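Local coordinates for protein carbonic anhydrase (Sordaria macrospora, PDB 4O1K) that catalyses the reversible hydration of carbon dioxide to bicarbonate, as a tetrameric zinc-dependent beta-carbonic anhydrase, at residues A[52-57]-A[82-87]; A[78-83]-A[132-137]; A[138-143]-A[163-168]. One frame throughout, in Å; residues are numbered along the deposited sequence.

Contact 1 of 3, residues A[52-57]-A[82-87]; sequences LWIGCS and NLVCNT. With ZN (zinc ion), chain B.
Asn-82 lays its side chain against the end of the strand carrying the zinc ligand Cys-56. Its CB rests on the peptide of Gly-55, 3.6 Å from Gly-55 C, and its OD1 meets the methylene of Cys-56, 3.5 Å from Cys-56 CB. Asn-82 has CG between its own backbone N and carbonyl carbon (chi1 48°), which turns the amide along the strand end toward Cys-56. Its backbone lies in the left-handed helical region, which asparagine tolerates better than most residues. Gly-55 suits its place because a CB there would fall about 2.8 Å from Trp-53 NE1, a clash. Farther from the metal, Ile-54 sends CD1 to the CG2 methyl of Val-84, 3.8 Å away, the two branched side chains crossing at about a right angle. Such beta-branched residues fill a buried interior well. The carbonyl oxygen of Asn-82 is buried here with no partner in the model. Cys-56 has SG anti to the backbone N, and its SG binds the zinc ion at 2.3 Å. Asp-58, His-112 and Cys-115 complete the site; an aspartate in the metal's shell is consistent with the closed, aspartate-bound form seen in other beta-carbonic anhydrases. Beyond this first shell, Gln-169 and Asn-172 hydrogen-bond the backbone N and O of Val-84 and so fix the loop's course. The strand 51-56 runs between strands 74-79 and 106-112 of the sheet, while helix 89-100 and helix 154-174 both pack on Val-84.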
loop_
_atom_site.group_PDB
_atom_site.type_symbol
_atom_site.label_atom_id
_atom_site.label_comp_id
_atom_site.label_asym_id
_atom_site.label_seq_id
_atom_site.Cartn_x
_atom_site.Cartn_y
_atom_site.Cartn_z
ATOM N N LEU A 52 6.110 -20.950 -4.849
ATOM C CA LEU A 52 5.635 -19.805 -4.077
ATOM C C LEU A 52 4.281 -20.202 -3.472
ATOM O O LEU A 52 3.375 -20.619 -4.181
ATOM C CB LEU A 52 5.438 -18.575 -4.973
ATOM C CG LEU A 52 4.673 -17.411 -4.334
ATOM C CD1 LEU A 52 5.379 -16.883 -3.075
ATOM C CD2 LEU A 52 4.449 -16.265 -5.323
ATOM N N TRP A 53 4.161 -20.114 -2.157
ATOM C CA TRP A 53 2.941 -20.509 -1.464
ATOM C C TRP A 53 2.346 -19.258 -0.869
ATOM O O TRP A 53 2.998 -18.577 -0.072
ATOM C CB TRP A 53 3.304 -21.459 -0.330
ATOM C CG TRP A 53 2.145 -21.998 0.429
ATOM C CD1 TRP A 53 1.457 -21.399 1.451
ATOM C CD2 TRP A 53 1.562 -23.291 0.247
ATOM N NE1 TRP A 53 0.449 -22.260 1.900
ATOM C CE2 TRP A 53 0.498 -23.416 1.165
ATOM C CE3 TRP A 53 1.836 -24.357 -0.619
ATOM C CZ2 TRP A 53 -0.286 -24.578 1.245
ATOM C CZ3 TRP A 53 1.051 -25.494 -0.542
ATOM C CH2 TRP A 53 0.015 -25.598 0.382
ATOM N N ILE A 54 1.107 -18.960 -1.227
ATOM C CA ILE A 54 0.390 -17.817 -0.647
ATOM C C ILE A 54 -0.735 -18.380 0.205
ATOM O O ILE A 54 -1.707 -18.940 -0.316
ATOM C CB ILE A 54 -0.202 -16.904 -1.745
ATOM C CG1 ILE A 54 0.933 -16.425 -2.659
ATOM C CG2 ILE A 54 -0.911 -15.688 -1.108
ATOM C CD1 ILE A 54 0.459 -15.611 -3.887
ATOM N N GLY A 55 -0.590 -18.274 1.520
ATOM C CA GLY A 55 -1.562 -18.897 2.413
ATOM C C GLY A 55 -2.093 -17.928 3.445
ATOM O O GLY A 55 -1.762 -16.741 3.424
ATOM N N CYS A 56 -2.923 -18.416 4.360
ATOM C CA CYS A 56 -3.552 -17.501 5.332
ATOM C C CYS A 56 -2.846 -17.474 6.687
ATOM O O CYS A 56 -2.354 -18.509 7.177
ATOM C CB CYS A 56 -5.024 -17.838 5.496
ATOM S SG CYS A 56 -5.855 -16.729 6.687
ATOM N N SER A 57 -2.800 -16.294 7.302
ATOM C CA SER A 57 -2.146 -16.128 8.588
ATOM C C SER A 57 -2.825 -16.935 9.702
ATOM O O SER A 57 -2.191 -17.224 10.715
ATOM C CB SER A 57 -2.112 -14.662 8.973
ATOM O OG SER A 57 -1.250 -13.952 8.092
ATOM N N ASN A 82 -5.369 -14.957 2.738
ATOM C CA ASN A 82 -4.614 -15.350 1.551
ATOM C C ASN A 82 -4.964 -14.519 0.321
ATOM O O ASN A 82 -5.261 -15.075 -0.754
ATOM C CB ASN A 82 -4.710 -16.878 1.272
ATOM C CG ASN A 82 -6.147 -17.432 1.318
ATOM O OD1 ASN A 82 -6.618 -17.896 2.365
ATOM N ND2 ASN A 82 -6.837 -17.401 0.175
ATOM N N LEU A 83 -4.958 -13.193 0.502
ATOM C CA LEU A 83 -5.316 -12.259 -0.562
ATOM C C LEU A 83 -4.153 -11.857 -1.466
ATOM O O LEU A 83 -3.001 -11.706 -1.017
ATOM C CB LEU A 83 -5.915 -10.975 0.039
ATOM C CG LEU A 83 -7.162 -11.144 0.878
ATOM C CD1 LEU A 83 -7.645 -9.787 1.432
ATOM C CD2 LEU A 83 -8.261 -11.733 0.027
ATOM N N VAL A 84 -4.464 -11.650 -2.753
ATOM C CA VAL A 84 -3.488 -11.102 -3.693
ATOM C C VAL A 84 -4.100 -9.797 -4.220
ATOM O O VAL A 84 -4.921 -9.825 -5.152
ATOM C CB VAL A 84 -3.224 -12.100 -4.845
ATOM C CG1 VAL A 84 -2.281 -11.513 -5.845
ATOM C CG2 VAL A 84 -2.591 -13.399 -4.285
ATOM N N CYS A 85 -3.737 -8.681 -3.577
ATOM C CA CYS A 85 -4.359 -7.363 -3.867
ATOM C C CYS A 85 -3.446 -6.569 -4.793
ATOM O O CYS A 85 -2.238 -6.478 -4.546
ATOM C CB CYS A 85 -4.528 -6.564 -2.586
ATOM S SG CYS A 85 -5.586 -7.355 -1.315
ATOM N N ASN A 86 -3.992 -5.962 -5.842
ATOM C CA ASN A 86 -3.089 -5.318 -6.787
ATOM C C ASN A 86 -2.356 -4.078 -6.271
ATOM O O ASN A 86 -1.315 -3.717 -6.798
ATOM C CB ASN A 86 -3.745 -5.099 -8.148
ATOM C CG ASN A 86 -5.154 -4.607 -8.038
ATOM O OD1 ASN A 86 -6.077 -5.368 -7.776
ATOM N ND2 ASN A 86 -5.333 -3.331 -8.264
ATOM N N THR A 87 -2.829 -3.427 -5.222
ATOM C CA THR A 87 -2.038 -2.319 -4.716
ATOM C C THR A 87 -1.274 -2.644 -3.429
ATOM O O THR A 87 -0.783 -1.748 -2.716
ATOM C CB THR A 87 -2.865 -1.004 -4.609
ATOM O OG1 THR A 87 -3.785 -1.087 -3.516
ATOM C CG2 THR A 87 -3.630 -0.756 -5.912
HETATM ZN ZN ZN B . -7.745 -17.897 7.295
#

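Contact 2 of 3, residues A[78-83]-A[132-137]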
loop_
_atom_site.group_PDB
_atom_site.type_symbol
_atom_site.label_atom_id
_atom_site.label_comp_id
_atom_site.label_asym_id
_atom_site.label_seq_id
_atom_site.Cartn_x
_atom_site.Cartn_y
_atom_site.Cartn_z
ATOM N N ARG A 78 2.209 -15.310 3.926
ATOM C CA ARG A 78 0.938 -15.584 4.595
ATOM C C ARG A 78 0.333 -14.276 5.032
ATOM O O ARG A 78 1.037 -13.440 5.649
ATOM C CB ARG A 78 1.152 -16.487 5.825
ATOM C CG ARG A 78 1.172 -17.963 5.464
ATOM C CD ARG A 78 1.650 -18.866 6.617
ATOM N NE ARG A 78 0.610 -19.081 7.619
ATOM C CZ ARG A 78 0.777 -19.853 8.699
ATOM N NH1 ARG A 78 1.936 -20.475 8.886
ATOM N NH2 ARG A 78 -0.203 -20.017 9.584
ATOM N N ASN A 79 -0.950 -14.091 4.710
ATOM C CA ASN A 79 -1.635 -12.843 5.106
ATOM C C ASN A 79 -3.065 -13.166 5.477
ATOM O O ASN A 79 -3.464 -14.304 5.344
ATOM C CB ASN A 79 -1.566 -11.773 4.004
ATOM C CG ASN A 79 -2.298 -12.158 2.745
ATOM O OD1 ASN A 79 -3.420 -12.650 2.772
ATOM N ND2 ASN A 79 -1.672 -11.870 1.596
ATOM N N ILE A 80 -3.833 -12.200 5.967
ATOM C CA ILE A 80 -5.199 -12.526 6.391
ATOM C C ILE A 80 -6.056 -12.859 5.162
ATOM O O ILE A 80 -6.273 -12.018 4.275
ATOM C CB ILE A 80 -5.832 -11.381 7.200
ATOM C CG1 ILE A 80 -5.173 -11.274 8.580
ATOM C CG2 ILE A 80 -7.330 -11.637 7.384
ATOM C CD1 ILE A 80 -5.437 -9.908 9.258
ATOM N N ALA A 81 -6.525 -14.110 5.120
ATOM C CA ALA A 81 -7.375 -14.656 4.064
ATOM C C ALA A 81 -6.697 -14.838 2.719
ATOM O O ALA A 81 -7.357 -14.918 1.690
ATOM C CB ALA A 81 -8.729 -13.887 3.950
ATOM N N ASN A 82 -5.369 -14.957 2.738
ATOM C CA ASN A 82 -4.614 -15.350 1.551
ATOM C C ASN A 82 -4.964 -14.519 0.321
ATOM O O ASN A 82 -5.261 -15.075 -0.754
ATOM C CB ASN A 82 -4.710 -16.878 1.272
ATOM C CG ASN A 82 -6.147 -17.432 1.318
ATOM O OD1 ASN A 82 -6.618 -17.896 2.365
ATOM N ND2 ASN A 82 -6.837 -17.401 0.175
ATOM N N LEU A 83 -4.958 -13.193 0.502
ATOM C CA LEU A 83 -5.316 -12.259 -0.562
ATOM C C LEU A 83 -4.153 -11.857 -1.466
ATOM O O LEU A 83 -3.001 -11.706 -1.017
ATOM C CB LEU A 83 -5.915 -10.975 0.039
ATOM C CG LEU A 83 -7.162 -11.144 0.878
ATOM C CD1 LEU A 83 -7.645 -9.787 1.432
ATOM C CD2 LEU A 83 -8.261 -11.733 0.027
ATOM N N PRO A 132 -10.477 -1.929 5.200
ATOM C CA PRO A 132 -10.210 -1.990 3.760
ATOM C C PRO A 132 -9.558 -3.323 3.358
ATOM O O PRO A 132 -9.689 -3.741 2.198
ATOM C CB PRO A 132 -9.210 -0.856 3.539
ATOM C CG PRO A 132 -9.107 -0.114 4.829
ATOM C CD PRO A 132 -9.530 -1.045 5.891
ATOM N N TRP A 133 -8.884 -3.999 4.290
ATOM C CA TRP A 133 -8.350 -5.320 3.936
ATOM C C TRP A 133 -9.463 -6.332 3.683
ATOM O O TRP A 133 -9.500 -6.988 2.629
ATOM C CB TRP A 133 -7.360 -5.806 5.011
ATOM C CG TRP A 133 -6.623 -7.022 4.579
ATOM C CD1 TRP A 133 -6.896 -8.309 4.917
ATOM C CD2 TRP A 133 -5.468 -7.061 3.730
ATOM N NE1 TRP A 133 -5.993 -9.160 4.317
ATOM C CE2 TRP A 133 -5.096 -8.407 3.584
ATOM C CE3 TRP A 133 -4.716 -6.078 3.075
ATOM C CZ2 TRP A 133 -4.002 -8.800 2.820
ATOM C CZ3 TRP A 133 -3.625 -6.469 2.299
ATOM C CH2 TRP A 133 -3.293 -7.823 2.167
ATOM N N LEU A 134 -10.385 -6.470 4.635
ATOM C CA LEU A 134 -11.498 -7.399 4.485
ATOM C C LEU A 134 -12.459 -7.014 3.378
ATOM O O LEU A 134 -13.204 -7.861 2.865
ATOM C CB LEU A 134 -12.256 -7.496 5.788
ATOM C CG LEU A 134 -11.375 -7.985 6.915
ATOM C CD1 LEU A 134 -12.122 -7.925 8.229
ATOM C CD2 LEU A 134 -10.904 -9.388 6.620
ATOM N N ARG A 135 -12.438 -5.740 2.990
ATOM C CA ARG A 135 -13.287 -5.308 1.887
ATOM C C ARG A 135 -13.032 -6.157 0.655
ATOM O O ARG A 135 -13.960 -6.458 -0.105
ATOM C CB ARG A 135 -13.043 -3.813 1.591
ATOM C CG ARG A 135 -13.984 -3.175 0.525
ATOM C CD ARG A 135 -13.769 -1.668 0.562
ATOM N NE ARG A 135 -13.971 -1.187 1.944
ATOM C CZ ARG A 135 -13.251 -0.260 2.568
ATOM N NH1 ARG A 135 -12.263 0.382 1.960
ATOM N NH2 ARG A 135 -13.529 0.053 3.831
ATOM N N ASN A 136 -11.787 -6.586 0.458
ATOM C CA ASN A 136 -11.476 -7.396 -0.736
ATOM C C ASN A 136 -12.278 -8.665 -0.798
ATOM O O ASN A 136 -12.615 -9.172 -1.880
ATOM C CB ASN A 136 -10.001 -7.758 -0.716
ATOM C CG ASN A 136 -9.135 -6.555 -0.927
ATOM O OD1 ASN A 136 -8.473 -6.069 -0.004
ATOM N ND2 ASN A 136 -9.120 -6.070 -2.146
ATOM N N ILE A 137 -12.574 -9.199 0.379
ATOM C CA ILE A 137 -13.286 -10.446 0.458
ATOM C C ILE A 137 -14.756 -10.171 0.165
ATOM O O ILE A 137 -15.439 -10.953 -0.522
ATOM C CB ILE A 137 -13.139 -11.058 1.842
ATOM C CG1 ILE A 137 -11.677 -11.464 2.087
ATOM C CG2 ILE A 137 -14.072 -12.257 1.973
ATOM C CD1 ILE A 137 -11.350 -11.598 3.528
#
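Leu-83 lies over one face of the Trp-133 indole, and the two side chains run antiparallel alongside one another. Starting at the backbone, Leu-83 CB stands 4.0 Å from Trp-133 CZ2, at the benzene end of the ring system. Leu-83 CG then comes to 4.1 Å from Trp-133 NE1. Of the two methyls, CD1 makes a CH-pi contact, 3.7 Å from the centroid of the five-membered ring of Trp-133 and 25° off its normal; it also touches Asn-136 CB. The other methyl, CD2, turns to the next helical turn and meets Ile-137 CG1 at 4.0 Å. The indole is probably held against rotation by the bond from Trp-133 NE1 to Ile-80 O at 2.9 Å, a nearly straight bond (168°) lying in the ring plane and on a carbonyl lone pair. Ile-80 O belongs to a type II beta turn, Asn-79 to Asn-82, which carries the chain off the end of strand 74-79 beside the zinc site and against helix 130-143. Ala-81, whose positive phi puts it in a region that alanine seldom takes, turns its small CB to Ile-137 CD1, 3.5 Å away. Asn-79 braces this turn: its OD1 accepts from Leu-83 N at 2.8 Å and its ND2 donates to Leu-83 O at 2.9 Å, a two-bond pairing for which an asparagine amide is well shaped. That amide stands 79° from the indole plane, at its edge near CZ2. Asn-79 ND2 also bonds His-77, and Asn-90 of a neighbouring subunit packs on both Asn-79 and Trp-133.

Contact 3 of 3, residues A[138-143]-A[163-168]; sequences RDVYRL and ELNVYE
Val-140 holds CG1 anti to its backbone N (chi1 171°) and CG2 beside that N, which presents both methyls to helix 154-174 around Asn-165. CG1 lies mainly against the backbone, 3.9 Å from Asn-165 N, and near Leu-164 CB. CG2 faces side chains: Asn-165 brings OD1 to 3.6 Å from Val-140 CG2, and Glu-168 CB lies 4.0 Å from the same methyl. The first torsion of Glu-168 (chi1 -70°) sets its CG beside the Val-140 methyls, 4.1 Å from both CG1 and CG2, and a bend at the second carries the carboxylate off toward Leu-143. With Leu-161, the residues Leu-164, Asn-165 and Glu-168 stand at helix positions i, i+3, i+4 and i+7, so Val-140 enters their midst much as a knob enters a hole. The short segments 138-143 and 163-168 cross almost perpendicularly, at 98°, with their axes 9.6 Å apart. A compact branched residue suits such a crossing, where the CA atoms of Val-140 and Asn-165 come within 6.1 Å. An alanine here would take away both methyls and would probably open a gap between the helices, leaving the Glu-168 methylenes without their apolar partner. Toward the more exposed margin, Leu-143 CD1 touches the carboxyl carbon of Glu-168, CD, at 4.1 Å, crossing it at a slant. The polar ends are served by other residues: Glu-168 OE2 bonds His-144 NE2 and OE1 pairs with Arg-171, while Asn-165 OD1 accepts from Gln-169. Away from the crossing, Asp-139 forms salt bridges with Arg-142 and with Lys-175 of a neighbouring subunit.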
loop_
_atom_site.group_PDB
_atom_site.type_symbol
_atom_site.label_atom_id
_atom_site.label_comp_id
_atom_site.label_asym_id
_atom_site.label_seq_id
_atom_site.Cartn_x
_atom_site.Cartn_y
_atom_site.Cartn_z
ATOM N N ARG A 138 -15.246 -9.046 0.673
ATOM C CA ARG A 138 -16.603 -8.672 0.370
ATOM C C ARG A 138 -16.739 -8.444 -1.132
ATOM O O ARG A 138 -17.767 -8.773 -1.702
ATOM C CB ARG A 138 -17.023 -7.463 1.189
ATOM C CG ARG A 138 -17.111 -7.763 2.679
ATOM C CD ARG A 138 -17.796 -6.606 3.453
ATOM N NE ARG A 138 -16.890 -5.480 3.641
ATOM C CZ ARG A 138 -16.055 -5.360 4.674
ATOM N NH1 ARG A 138 -16.018 -6.301 5.612
ATOM N NH2 ARG A 138 -15.263 -4.303 4.786
ATOM N N ASP A 139 -15.679 -7.955 -1.783
ATOM C CA ASP A 139 -15.692 -7.777 -3.227
ATOM C C ASP A 139 -15.820 -9.127 -3.923
ATOM O O ASP A 139 -16.572 -9.274 -4.901
ATOM C CB ASP A 139 -14.428 -7.061 -3.714
ATOM C CG ASP A 139 -14.462 -5.556 -3.457
ATOM O OD1 ASP A 139 -15.525 -5.033 -3.067
ATOM O OD2 ASP A 139 -13.417 -4.900 -3.668
ATOM N N VAL A 140 -15.102 -10.137 -3.425
ATOM C CA VAL A 140 -15.277 -11.489 -3.973
ATOM C C VAL A 140 -16.737 -11.941 -3.882
ATOM O O VAL A 140 -17.324 -12.418 -4.882
ATOM C CB VAL A 140 -14.353 -12.509 -3.289
ATOM C CG1 VAL A 140 -14.721 -13.917 -3.732
ATOM C CG2 VAL A 140 -12.892 -12.204 -3.621
ATOM N N TYR A 141 -17.352 -11.765 -2.710
ATOM C CA TYR A 141 -18.780 -12.107 -2.544
ATOM C C TYR A 141 -19.636 -11.454 -3.622
ATOM O O TYR A 141 -20.451 -12.120 -4.269
ATOM C CB TYR A 141 -19.317 -11.683 -1.167
ATOM C CG TYR A 141 -20.666 -12.304 -0.816
ATOM C CD1 TYR A 141 -20.760 -13.347 0.105
ATOM C CD2 TYR A 141 -21.839 -11.877 -1.430
ATOM C CE1 TYR A 141 -21.992 -13.934 0.419
ATOM C CE2 TYR A 141 -23.071 -12.467 -1.129
ATOM C CZ TYR A 141 -23.136 -13.490 -0.200
ATOM O OH TYR A 141 -24.367 -14.069 0.099
ATOM N N ARG A 142 -19.471 -10.145 -3.797
ATOM C CA ARG A 142 -20.292 -9.417 -4.751
ATOM C C ARG A 142 -20.083 -9.926 -6.180
ATOM O O ARG A 142 -21.015 -9.929 -6.969
ATOM C CB ARG A 142 -20.033 -7.906 -4.632
ATOM C CG ARG A 142 -20.459 -7.337 -3.278
ATOM C CD ARG A 142 -20.155 -5.835 -3.133
ATOM N NE ARG A 142 -20.537 -5.365 -1.806
ATOM C CZ ARG A 142 -19.684 -4.947 -0.881
ATOM N NH1 ARG A 142 -18.372 -4.885 -1.132
ATOM N NH2 ARG A 142 -20.148 -4.560 0.303
ATOM N N LEU A 143 -18.883 -10.421 -6.490
ATOM C CA LEU A 143 -18.586 -10.935 -7.824
ATOM C C LEU A 143 -19.346 -12.225 -8.123
ATOM O O LEU A 143 -19.458 -12.637 -9.282
ATOM C CB LEU A 143 -17.085 -11.198 -7.976
ATOM C CG LEU A 143 -16.240 -9.999 -8.415
ATOM C CD1 LEU A 143 -14.774 -10.270 -8.253
ATOM C CD2 LEU A 143 -16.538 -9.655 -9.855
ATOM N N GLU A 163 -13.782 -20.913 -1.111
ATOM C CA GLU A 163 -13.351 -21.499 -2.395
ATOM C C GLU A 163 -13.252 -20.435 -3.507
ATOM O O GLU A 163 -12.254 -20.345 -4.250
ATOM C CB GLU A 163 -14.323 -22.620 -2.813
ATOM C CG GLU A 163 -14.301 -23.807 -1.839
ATOM C CD GLU A 163 -15.407 -24.830 -2.092
ATOM O OE1 GLU A 163 -16.258 -24.605 -2.976
ATOM O OE2 GLU A 163 -15.408 -25.860 -1.388
ATOM N N LEU A 164 -14.318 -19.669 -3.673
ATOM C CA LEU A 164 -14.312 -18.591 -4.660
ATOM C C LEU A 164 -13.225 -17.564 -4.409
ATOM O O LEU A 164 -12.707 -16.959 -5.348
ATOM C CB LEU A 164 -15.673 -17.909 -4.701
ATOM C CG LEU A 164 -16.714 -18.873 -5.303
ATOM C CD1 LEU A 164 -18.101 -18.344 -5.049
ATOM C CD2 LEU A 164 -16.471 -18.993 -6.785
ATOM N N ASN A 165 -12.917 -17.303 -3.143
ATOM C CA ASN A 165 -11.828 -16.389 -2.818
ATOM C C ASN A 165 -10.537 -16.978 -3.334
ATOM O O ASN A 165 -9.761 -16.290 -3.968
ATOM C CB ASN A 165 -11.696 -16.175 -1.310
ATOM C CG ASN A 165 -10.663 -15.105 -0.954
ATOM O OD1 ASN A 165 -10.630 -14.009 -1.556
ATOM N ND2 ASN A 165 -9.810 -15.417 0.026
ATOM N N VAL A 166 -10.285 -18.252 -3.050
ATOM C CA VAL A 166 -9.075 -18.856 -3.635
ATOM C C VAL A 166 -9.039 -18.662 -5.165
ATOM O O VAL A 166 -8.025 -18.211 -5.713
ATOM C CB VAL A 166 -8.974 -20.327 -3.324
ATOM C CG1 VAL A 166 -7.797 -20.953 -4.138
ATOM C CG2 VAL A 166 -8.681 -20.496 -1.835
ATOM N N TYR A 167 -10.145 -18.986 -5.841
ATOM C CA TYR A 167 -10.212 -18.820 -7.316
ATOM C C TYR A 167 -9.899 -17.369 -7.766
ATOM O O TYR A 167 -9.084 -17.147 -8.672
ATOM C CB TYR A 167 -11.594 -19.286 -7.821
ATOM C CG TYR A 167 -11.938 -18.865 -9.233
ATOM C CD1 TYR A 167 -11.523 -19.612 -10.332
ATOM C CD2 TYR A 167 -12.691 -17.734 -9.459
ATOM C CE1 TYR A 167 -11.861 -19.216 -11.626
ATOM C CE2 TYR A 167 -13.026 -17.332 -10.724
ATOM C CZ TYR A 167 -12.611 -18.076 -11.802
ATOM O OH TYR A 167 -12.966 -17.645 -13.061
ATOM N N GLU A 168 -10.538 -16.387 -7.127
ATOM C CA GLU A 168 -10.319 -14.974 -7.471
ATOM C C GLU A 168 -8.890 -14.517 -7.201
ATOM O O GLU A 168 -8.337 -13.736 -7.998
ATOM C CB GLU A 168 -11.316 -14.042 -6.771
ATOM C CG GLU A 168 -12.753 -14.143 -7.281
ATOM C CD GLU A 168 -12.896 -13.823 -8.784
ATOM O OE1 GLU A 168 -12.012 -13.157 -9.370
ATOM O OE2 GLU A 168 -13.911 -14.229 -9.379
#

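From the N terminus, the chain runs up strand 51-56, and contact 1 closes the loop that returns through strand 74-79 to residues 82-87. Contact 2 begins before that closure is complete, sharing Asn-82 and Leu-83 with it, and closes the longer excursion through helix 89-100 and strand 106-112 to helix 130-143. Contact 3 takes up the same helix directly afterwards and closes the short span to helix 154-174. The loops thus follow in series, the first two overlapping at one turn. There the three contacts converge: Ala-81 N lies 3.1 Å from Cys-56 SG, while Ala-81 O receives a weak hydrogen bond from Asn-165 ND2, joining the zinc-bearing strand, the turn and helix 154-174.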